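Local atomic coordinates of adhesion G-protein coupled receptor G6 (Danio rerio, PDB entry 6V55), a protein that probably acts as a cell-surface adhesion receptor in myelination, with a calcium-binding, multidomain extracellular region preceding its membrane-spanning G-protein-coupled part. Residues T505-I510 / L537-T542; L532-L537 / Q576-E581; F474-R479 / A521-D526. One frame throughout, in Å; residues are numbered along the deposited sequence.

Interaction 1 of 3, residues T505-I510 / L537-T542; sequences TNITSI and LTQVVT. With NAG (2-acetamido-2-deoxy-beta-D-glucopyranose), chain F.
Ile507 and Thr508, which meet Gln539 and Val540 on the helix, are also the second and third residues of an N-glycosylation sequon. The ND2 atom of Asn506 just before them is joined to C1 of the N-acetylglucosamine, so one short turn carries a sugar and packs on a helix at the same time. On the loop side Ile507 contributes most. Its branch methyl CG2 presses on the backbone of the helix, 3.6 Å from O of Gln539, and also reaches CG2 of Val540 at 4.1 Å. That methyl stands opposite the backbone N (CG1 at chi1 -65°), and the two side chains of Ile507 and Gln539 run at about a right angle to each other.

Gln539 leans its extended chain beside the turn, and its OE1 ends 3.6 Å from CG2 of Thr508. That methyl also rests against CB and CG of Gln539, at 3.8 and 3.7 Å. The turn is braced from within, because OG of Ser509 accepts from N of Asn506 (2.9 Å, a rather bent bond at 134°). Further along, Lys543 NZ donates to the carbonyl oxygens of Thr508 and Ile510, while Ile507 O is taken by Tyr476 OH. Val540 leans inward on Leu524 and Ile564.

No hydrogen bond joins the two segments. Methyls lie on a carbonyl oxygen, on a valine methyl, and on the aliphatic part and amide oxygen of a glutamine, so the two meet by van der Waals contact, while the polar bonds of the turn go to Ser509 OG, Lys543 and Tyr476.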
loop_
_atom_site.group_PDB
_atom_site.type_symbol
_atom_site.label_atom_id
_atom_site.label_comp_id
_atom_site.label_asym_id
_atom_site.label_seq_id
_atom_site.Cartn_x
_atom_site.Cartn_y
_atom_site.Cartn_z
ATOM N N THR A 505 0.483 22.574 16.203
ATOM C CA THR A 505 1.523 23.576 16.359
ATOM C C THR A 505 2.355 23.677 15.084
ATOM O O THR A 505 2.529 22.700 14.359
ATOM C CB THR A 505 2.447 23.234 17.536
ATOM O OG1 THR A 505 2.921 21.895 17.371
ATOM C CG2 THR A 505 1.712 23.338 18.860
ATOM N N ASN A 506 2.895 24.877 14.840
ATOM C CA ASN A 506 3.874 25.157 13.793
ATOM C C ASN A 506 5.193 24.451 14.105
ATOM O O ASN A 506 5.403 23.920 15.195
ATOM C CB ASN A 506 4.191 26.659 13.717
ATOM C CG ASN A 506 3.070 27.526 13.144
ATOM O OD1 ASN A 506 2.400 27.155 12.182
ATOM N ND2 ASN A 506 2.886 28.720 13.748
ATOM N N ILE A 507 6.130 24.512 13.150
ATOM C CA ILE A 507 7.554 24.327 13.461
ATOM C C ILE A 507 8.015 25.351 14.494
ATOM O O ILE A 507 8.665 25.008 15.491
ATOM C CB ILE A 507 8.405 24.437 12.177
ATOM C CG1 ILE A 507 8.084 23.309 11.198
ATOM C CG2 ILE A 507 9.911 24.451 12.484
ATOM C CD1 ILE A 507 8.687 23.531 9.829
ATOM N N THR A 508 7.651 26.619 14.289
ATOM C CA THR A 508 8.164 27.694 15.129
ATOM C C THR A 508 7.422 27.836 16.448
ATOM O O THR A 508 7.981 28.400 17.394
ATOM C CB THR A 508 8.076 29.032 14.400
ATOM O OG1 THR A 508 6.757 29.567 14.571
ATOM C CG2 THR A 508 8.326 28.847 12.935
ATOM N N SER A 509 6.178 27.365 16.536
ATOM C CA SER A 509 5.345 27.806 17.643
ATOM C C SER A 509 5.524 26.970 18.900
ATOM O O SER A 509 4.981 27.334 19.951
ATOM C CB SER A 509 3.878 27.813 17.224
ATOM O OG SER A 509 3.371 26.497 17.214
ATOM N N ILE A 510 6.265 25.880 18.829
ATOM C CA ILE A 510 6.551 25.104 20.030
ATOM C C ILE A 510 7.569 25.864 20.875
ATOM O O ILE A 510 8.353 26.685 20.377
ATOM C CB ILE A 510 7.015 23.673 19.666
ATOM C CG1 ILE A 510 6.673 22.690 20.778
ATOM C CG2 ILE A 510 8.510 23.590 19.329
ATOM C CD1 ILE A 510 6.978 21.240 20.414
ATOM N N LEU A 537 13.227 25.626 6.122
ATOM C CA LEU A 537 14.591 25.392 6.569
ATOM C C LEU A 537 15.074 26.471 7.537
ATOM O O LEU A 537 15.741 26.151 8.529
ATOM C CB LEU A 537 15.496 25.311 5.351
ATOM C CG LEU A 537 16.868 24.750 5.625
ATOM C CD1 LEU A 537 17.091 23.641 4.654
ATOM C CD2 LEU A 537 17.915 25.821 5.460
ATOM N N THR A 538 14.744 27.751 7.287
ATOM C CA THR A 538 15.132 28.771 8.263
ATOM C C THR A 538 14.270 28.703 9.528
ATOM O O THR A 538 14.721 29.151 10.589
ATOM C CB THR A 538 15.121 30.203 7.663
ATOM O OG1 THR A 538 13.806 30.776 7.701
ATOM C CG2 THR A 538 15.661 30.229 6.223
ATOM N N GLN A 539 13.081 28.092 9.465
ATOM C CA GLN A 539 12.324 27.883 10.690
ATOM C C GLN A 539 12.850 26.714 11.500
ATOM O O GLN A 539 12.713 26.710 12.730
ATOM C CB GLN A 539 10.857 27.642 10.380
ATOM C CG GLN A 539 10.208 28.824 9.786
ATOM C CD GLN A 539 8.933 28.449 9.129
ATOM O OE1 GLN A 539 8.255 27.518 9.561
ATOM N NE2 GLN A 539 8.595 29.149 8.060
ATOM N N VAL A 540 13.422 25.707 10.842
ATOM C CA VAL A 540 14.030 24.622 11.597
ATOM C C VAL A 540 15.316 25.113 12.262
ATOM O O VAL A 540 15.577 24.819 13.435
ATOM C CB VAL A 540 14.242 23.400 10.678
ATOM C CG1 VAL A 540 15.010 22.342 11.357
ATOM C CG2 VAL A 540 12.893 22.803 10.272
ATOM N N VAL A 541 16.067 25.975 11.579
ATOM C CA VAL A 541 17.352 26.406 12.115
ATOM C C VAL A 541 17.165 27.486 13.193
ATOM O O VAL A 541 17.972 27.590 14.131
ATOM C CB VAL A 541 18.237 26.804 10.910
ATOM C CG1 VAL A 541 19.434 27.588 11.274
ATOM C CG2 VAL A 541 18.709 25.535 10.202
ATOM N N THR A 542 16.044 28.212 13.169
ATOM C CA THR A 542 15.747 29.101 14.296
ATOM C C THR A 542 15.360 28.320 15.554
ATOM O O THR A 542 15.894 28.598 16.641
ATOM C CB THR A 542 14.669 30.107 13.901
ATOM O OG1 THR A 542 15.214 30.982 12.897
ATOM C CG2 THR A 542 14.230 30.949 15.088
HETATM C C1 NAG F . 1.939 29.772 13.400
HETATM C C2 NAG F . 1.207 30.450 14.616
HETATM C C3 NAG F . 0.548 31.791 14.199
HETATM C C4 NAG F . 1.517 32.699 13.450
HETATM C C5 NAG F . 2.008 31.960 12.213
HETATM C C6 NAG F . 2.958 32.772 11.355
HETATM C C7 NAG F . -0.261 29.573 16.423
HETATM C C8 NAG F . -1.318 28.557 16.767
HETATM N N2 NAG F . 0.200 29.543 15.162
HETATM O O3 NAG F . 0.028 32.484 15.331
HETATM O O4 NAG F . 0.894 33.929 13.081
HETATM O O5 NAG F . 2.720 30.788 12.642
HETATM O O6 NAG F . 2.447 34.070 11.074
HETATM O O7 NAG F . 0.151 30.382 17.249
#

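Interaction 2 of 3, residues L532-L537 / Q576-E581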
loop_
_atom_site.group_PDB
_atom_site.type_symbol
_atom_site.label_atom_id
_atom_site.label_comp_id
_atom_site.label_asym_id
_atom_site.label_seq_id
_atom_site.Cartn_x
_atom_site.Cartn_y
_atom_site.Cartn_z
ATOM N N LEU A 532 12.949 20.100 1.594
ATOM C CA LEU A 532 12.303 21.182 2.321
ATOM C C LEU A 532 12.303 22.458 1.499
ATOM O O LEU A 532 13.165 22.676 0.644
ATOM C CB LEU A 532 12.988 21.445 3.668
ATOM C CG LEU A 532 12.678 20.478 4.816
ATOM C CD1 LEU A 532 13.100 21.078 6.161
ATOM C CD2 LEU A 532 11.193 20.105 4.826
ATOM N N SER A 533 11.324 23.307 1.774
ATOM C CA SER A 533 11.367 24.653 1.235
ATOM C C SER A 533 12.433 25.455 1.962
ATOM O O SER A 533 12.878 25.095 3.060
ATOM C CB SER A 533 10.017 25.346 1.387
ATOM O OG SER A 533 9.717 25.561 2.754
ATOM N N LYS A 534 12.836 26.571 1.337
ATOM C CA LYS A 534 13.776 27.476 1.979
ATOM C C LYS A 534 13.145 28.157 3.187
ATOM O O LYS A 534 13.848 28.417 4.163
ATOM C CB LYS A 534 14.322 28.492 0.958
ATOM C CG LYS A 534 13.584 29.819 0.782
ATOM C CD LYS A 534 14.501 30.948 0.294
ATOM C CE LYS A 534 15.534 31.347 1.349
ATOM N NZ LYS A 534 14.929 31.828 2.634
ATOM N N GLU A 535 11.823 28.334 3.200
ATOM C CA GLU A 535 11.188 28.951 4.352
ATOM C C GLU A 535 11.006 27.974 5.503
ATOM O O GLU A 535 11.034 28.406 6.655
ATOM C CB GLU A 535 9.849 29.589 3.967
ATOM C CG GLU A 535 9.926 30.588 2.792
ATOM C CD GLU A 535 9.712 29.940 1.420
ATOM O OE1 GLU A 535 10.121 30.550 0.400
ATOM O OE2 GLU A 535 9.118 28.830 1.371
ATOM N N GLU A 536 10.846 26.669 5.231
ATOM C CA GLU A 536 10.810 25.692 6.323
ATOM C C GLU A 536 12.185 25.514 6.943
ATOM O O GLU A 536 12.300 25.313 8.159
ATOM C CB GLU A 536 10.318 24.343 5.821
ATOM C CG GLU A 536 8.869 24.050 6.132
ATOM C CD GLU A 536 8.235 23.095 5.124
ATOM O OE1 GLU A 536 8.982 22.531 4.281
ATOM O OE2 GLU A 536 6.982 22.955 5.150
ATOM N N LEU A 537 13.227 25.626 6.122
ATOM C CA LEU A 537 14.591 25.392 6.569
ATOM C C LEU A 537 15.074 26.471 7.537
ATOM O O LEU A 537 15.741 26.151 8.529
ATOM C CB LEU A 537 15.496 25.311 5.351
ATOM C CG LEU A 537 16.868 24.750 5.625
ATOM C CD1 LEU A 537 17.091 23.641 4.654
ATOM C CD2 LEU A 537 17.915 25.821 5.460
ATOM N N GLN A 576 20.036 27.430 2.173
ATOM C CA GLN A 576 20.929 27.594 3.309
ATOM C C GLN A 576 21.243 29.052 3.603
ATOM O O GLN A 576 21.493 29.375 4.771
ATOM C CB GLN A 576 22.249 26.864 3.071
ATOM C CG GLN A 576 22.115 25.450 2.649
ATOM C CD GLN A 576 23.458 24.797 2.431
ATOM O OE1 GLN A 576 24.353 24.891 3.275
ATOM N NE2 GLN A 576 23.605 24.114 1.300
ATOM N N LYS A 577 21.216 29.930 2.571
ATOM C CA LYS A 577 21.808 31.274 2.642
ATOM C C LYS A 577 21.146 32.159 3.692
ATOM O O LYS A 577 21.840 32.854 4.441
ATOM C CB LYS A 577 21.750 31.962 1.272
ATOM C CG LYS A 577 22.797 33.091 1.114
ATOM C CD LYS A 577 22.913 33.646 -0.331
ATOM C CE LYS A 577 21.638 34.349 -0.839
ATOM N NZ LYS A 577 21.702 35.849 -0.741
ATOM N N ASP A 578 19.832 32.063 3.837
ATOM C CA ASP A 578 19.146 32.816 4.874
ATOM C C ASP A 578 19.313 32.209 6.265
ATOM O O ASP A 578 19.257 32.945 7.254
ATOM C CB ASP A 578 17.664 32.927 4.514
ATOM C CG ASP A 578 17.368 34.136 3.651
ATOM O OD1 ASP A 578 16.294 34.753 3.854
ATOM O OD2 ASP A 578 18.219 34.474 2.791
ATOM N N ALA A 579 19.524 30.898 6.372
ATOM C CA ALA A 579 19.619 30.239 7.670
ATOM C C ALA A 579 21.044 29.952 8.125
ATOM O O ALA A 579 21.212 29.433 9.233
ATOM C CB ALA A 579 18.845 28.920 7.658
ATOM N N SER A 580 22.067 30.266 7.313
ATOM C CA SER A 580 23.405 29.724 7.551
ATOM C C SER A 580 24.080 30.358 8.761
ATOM O O SER A 580 24.811 29.674 9.484
ATOM C CB SER A 580 24.298 29.887 6.317
ATOM O OG SER A 580 24.639 31.240 6.075
ATOM N N GLU A 581 23.822 31.641 9.022
ATOM C CA GLU A 581 24.498 32.286 10.143
ATOM C C GLU A 581 23.922 31.825 11.481
ATOM O O GLU A 581 24.662 31.670 12.455
ATOM C CB GLU A 581 24.428 33.801 10.009
ATOM C CG GLU A 581 25.350 34.519 10.973
ATOM C CD GLU A 581 24.985 35.974 11.182
ATOM O OE1 GLU A 581 24.009 36.460 10.554
ATOM O OE2 GLU A 581 25.698 36.634 11.972
#
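Gln576 comes first, and it touches Leu537 with its backbone: the CD2 methyl of Leu537 sits 4.1 Å from CA of Gln576. The CB bond of Gln576 points away from helix 534-550, and its amide NE2 donates to O of Ser571, tying the helix back to the loop that leads into it.

Two residues on, Asp578 faces Lys534. NZ of Lys534 lies 3.5 Å from OD1 of Asp578, a long salt bridge, and it is equally close to CB of the same residue, so the ammonium group lies alongside the aspartate and does not meet its carboxylate squarely. Lys534 gets there by folding: its chain turns at chi3 (-68°) and again at chi4 (-60°), which swings the amine towards the partner helix although the CB bond does not aim there. Asp578 is exposed, and a solvent-facing pair of this length is probably only a modest electrostatic tie. CB of Asp578 also touches Thr538.

Ala579 closes the walk. Its methyl CB meets CD2 of Leu537 at 3.9 Å, in a buried spot where Thr538 and Val541 of the same partner helix also press on it. In Leu537, chi1 of -166° carries the branch toward the partner helix, where CD2 touches both residues.

Lys534 and Leu537 belong to the first turn of their helix, which Ser533 caps: its OG accepts from N of Glu536 at 2.9 Å. The helical parts of the two segments run nearly parallel. Helix 534-550 and helix 573-593, with helix 555-568 between them in sequence, pack as neighbours in an all-helical bundle, as in the helical subdomain A of GAIN domains.

Interaction 3 of 3, residues F474-R479 / A521-D526; sequences FPYKDR and AVQLAD. With NAG (2-acetamido-2-deoxy-beta-D-glucopyranose), chain K.
The cis-proline loop 474-479, set beside the Cys473-Cys504 disulfide in what is probably the hormone-receptor module ahead of the GAIN domain, rests here on helix 517-527. Pro475, preceded by a cis peptide bond, fits between two aromatic rings: its CB lies 3.7 Å above the ring of Phe474, and its CG lies 3.9 Å above that of Tyr476. The tyrosine ring thus has the proline on one face while its edge meets the helix.

Gln523 comes to the edge of that ring, near its plane, with CB 3.8 Å from CD1 of Tyr476. The same CB also touches O of Pro475. The glutamine chain then bends at chi2 (-18°) and turns its amide plane 81° from the ring; NE2 donates to O of Asp519 one turn back, so Gln523 offers the loop its aliphatic part. Further out along the ring, CD2 of Leu524 lies 3.5 Å from OH of Tyr476 and 3.9 Å from CE1. The hydroxyl is hydrogen-bonded to Ile507 O, which leaves the leucine methyl packed beside a polar atom that already has its partner.

At the far end of the loop Arg479 meets a sugar: NH2 is 2.6 Å from O6 of the N-acetylglucosamine, whose ring oxygen O5 lies over one face of the guanidinium. Lys477 turns to the CUB domain, where NZ forms salt bridges with Asp98 and Glu53 of the calcium site, and Asp526 of the helix accepts there from Val101 N.

The loop thus links strands 468-472 and 480-488 while leaning on helix 517-527. On that helix Leu524 reaches Val540 of helix 534-550 and Ile564 of helix 555-568, and Ala521 packs on Leu547.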
loop_
_atom_site.group_PDB
_atom_site.type_symbol
_atom_site.label_atom_id
_atom_site.label_comp_id
_atom_site.label_asym_id
_atom_site.label_seq_id
_atom_site.Cartn_x
_atom_site.Cartn_y
_atom_site.Cartn_z
ATOM N N PHE A 474 1.565 18.432 11.729
ATOM C CA PHE A 474 2.903 18.669 11.210
ATOM C C PHE A 474 3.602 19.709 12.072
ATOM O O PHE A 474 3.041 20.777 12.300
ATOM C CB PHE A 474 2.840 19.149 9.760
ATOM C CG PHE A 474 4.185 19.362 9.144
ATOM C CD1 PHE A 474 4.944 18.270 8.746
ATOM C CD2 PHE A 474 4.717 20.642 9.001
ATOM C CE1 PHE A 474 6.191 18.444 8.166
ATOM C CE2 PHE A 474 5.986 20.826 8.443
ATOM C CZ PHE A 474 6.719 19.720 8.025
ATOM N N PRO A 475 4.832 19.460 12.539
ATOM C CA PRO A 475 5.654 18.250 12.406
ATOM C C PRO A 475 5.894 17.441 13.684
ATOM O O PRO A 475 6.711 16.520 13.644
ATOM C CB PRO A 475 6.983 18.809 11.941
ATOM C CG PRO A 475 7.083 20.074 12.748
ATOM C CD PRO A 475 5.665 20.608 12.934
ATOM N N TYR A 476 5.225 17.755 14.790
ATOM C CA TYR A 476 5.597 17.100 16.035
ATOM C C TYR A 476 4.775 15.854 16.327
ATOM O O TYR A 476 5.226 15.016 17.122
ATOM C CB TYR A 476 5.520 18.115 17.178
ATOM C CG TYR A 476 6.501 19.237 16.934
ATOM C CD1 TYR A 476 7.858 18.959 16.710
ATOM C CD2 TYR A 476 6.089 20.563 16.899
ATOM C CE1 TYR A 476 8.784 19.982 16.468
ATOM C CE2 TYR A 476 7.006 21.583 16.663
ATOM C CZ TYR A 476 8.347 21.285 16.448
ATOM O OH TYR A 476 9.243 22.307 16.216
ATOM N N LYS A 477 3.592 15.733 15.704
ATOM C CA LYS A 477 2.676 14.577 15.774
ATOM C C LYS A 477 2.185 14.255 17.186
ATOM O O LYS A 477 1.752 13.123 17.434
ATOM C CB LYS A 477 3.269 13.299 15.167
ATOM C CG LYS A 477 3.899 13.403 13.805
ATOM C CD LYS A 477 4.643 12.088 13.523
ATOM C CE LYS A 477 3.795 11.045 12.830
ATOM N NZ LYS A 477 4.582 10.262 11.833
ATOM N N ASP A 478 2.229 15.228 18.111
ATOM C CA ASP A 478 1.774 14.974 19.477
ATOM C C ASP A 478 0.265 14.837 19.521
ATOM O O ASP A 478 -0.261 14.004 20.266
ATOM C CB ASP A 478 2.205 16.090 20.434
ATOM C CG ASP A 478 3.638 16.580 20.194
ATOM O OD1 ASP A 478 3.807 17.814 20.041
ATOM O OD2 ASP A 478 4.594 15.761 20.196
ATOM N N ARG A 479 -0.446 15.655 18.739
ATOM C CA ARG A 479 -1.902 15.625 18.620
ATOM C C ARG A 479 -2.289 15.508 17.142
ATOM O O ARG A 479 -1.428 15.455 16.255
ATOM C CB ARG A 479 -2.558 16.851 19.288
ATOM C CG ARG A 479 -1.943 17.280 20.626
ATOM C CD ARG A 479 -2.775 18.323 21.357
ATOM N NE ARG A 479 -3.856 17.746 22.162
ATOM C CZ ARG A 479 -4.626 18.451 22.994
ATOM N NH1 ARG A 479 -4.441 19.764 23.130
ATOM N NH2 ARG A 479 -5.586 17.848 23.688
ATOM N N ALA A 521 14.109 17.964 18.820
ATOM C CA ALA A 521 15.274 17.786 17.962
ATOM C C ALA A 521 15.160 16.540 17.098
ATOM O O ALA A 521 15.561 16.572 15.932
ATOM C CB ALA A 521 16.539 17.722 18.804
ATOM N N VAL A 522 14.569 15.466 17.643
ATOM C CA VAL A 522 14.354 14.224 16.901
ATOM C C VAL A 522 13.357 14.446 15.760
ATOM O O VAL A 522 13.604 14.022 14.621
ATOM C CB VAL A 522 13.907 13.117 17.880
ATOM C CG1 VAL A 522 13.142 12.046 17.219
ATOM C CG2 VAL A 522 15.100 12.477 18.539
ATOM N N GLN A 523 12.270 15.195 16.018
ATOM C CA GLN A 523 11.272 15.426 14.972
ATOM C C GLN A 523 11.801 16.320 13.854
ATOM O O GLN A 523 11.626 15.986 12.678
ATOM C CB GLN A 523 9.982 16.018 15.550
ATOM C CG GLN A 523 9.193 15.174 16.586
ATOM C CD GLN A 523 9.527 13.671 16.620
ATOM O OE1 GLN A 523 9.326 12.917 15.647
ATOM N NE2 GLN A 523 10.031 13.230 17.772
ATOM N N LEU A 524 12.519 17.403 14.209
ATOM C CA LEU A 524 13.125 18.277 13.216
ATOM C C LEU A 524 14.206 17.563 12.409
ATOM O O LEU A 524 14.348 17.833 11.212
ATOM C CB LEU A 524 13.721 19.507 13.896
ATOM C CG LEU A 524 12.844 20.474 14.695
ATOM C CD1 LEU A 524 13.664 21.654 15.191
ATOM C CD2 LEU A 524 11.599 20.934 13.946
ATOM N N ALA A 525 14.932 16.616 13.025
ATOM C CA ALA A 525 15.917 15.810 12.302
ATOM C C ALA A 525 15.277 14.864 11.288
ATOM O O ALA A 525 15.925 14.505 10.293
ATOM C CB ALA A 525 16.765 14.999 13.287
ATOM N N ASP A 526 14.021 14.461 11.515
ATOM C CA ASP A 526 13.310 13.667 10.525
ATOM C C ASP A 526 12.970 14.476 9.267
ATOM O O ASP A 526 13.256 14.007 8.153
ATOM C CB ASP A 526 12.043 13.077 11.148
ATOM C CG ASP A 526 11.836 11.604 10.798
ATOM O OD1 ASP A 526 11.682 10.795 11.745
ATOM O OD2 ASP A 526 11.819 11.254 9.588
HETATM C C1 NAG K . -8.400 18.585 20.463
HETATM C C2 NAG K . -9.221 17.495 19.744
HETATM C C3 NAG K . -10.569 17.258 20.458
HETATM C C4 NAG K . -10.357 16.969 21.944
HETATM C C5 NAG K . -9.539 18.098 22.589
HETATM C C6 NAG K . -9.223 17.866 24.056
HETATM C C7 NAG K . -8.959 17.060 17.349
HETATM C C8 NAG K . -9.208 17.554 15.958
HETATM N N2 NAG K . -9.414 17.836 18.342
HETATM O O3 NAG K . -11.252 16.158 19.860
HETATM O O4 NAG K . -11.604 16.787 22.614
HETATM O O5 NAG K . -8.282 18.255 21.896
HETATM O O6 NAG K . -8.045 17.097 24.265
HETATM O O7 NAG K . -8.382 15.992 17.567
#

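Interactions 1 and 2 both use helix 534-550; their ranges overlap at Leu537, which makes its contact only in interaction 2. Interaction 1 is partly buried, with Ile507 and Val540 inside and Thr508 exposed, while interactions 2 and 3 are buried contacts, the latter on the preceding helix, 517-527. Interactions 1 and 3 meet directly, since the tyrosine of 474-479 bonds to a carbonyl of 505-510, so the two loops touch each other while resting on consecutive helices. Interaction 2 joins helix to helix, with an apolar contact and a long ion pair towards solvent. The loop contacts have no hydrogen bonds or ion pairs between their own segments and take their polar ties from neighbours, towards the CUB calcium site in interaction 3.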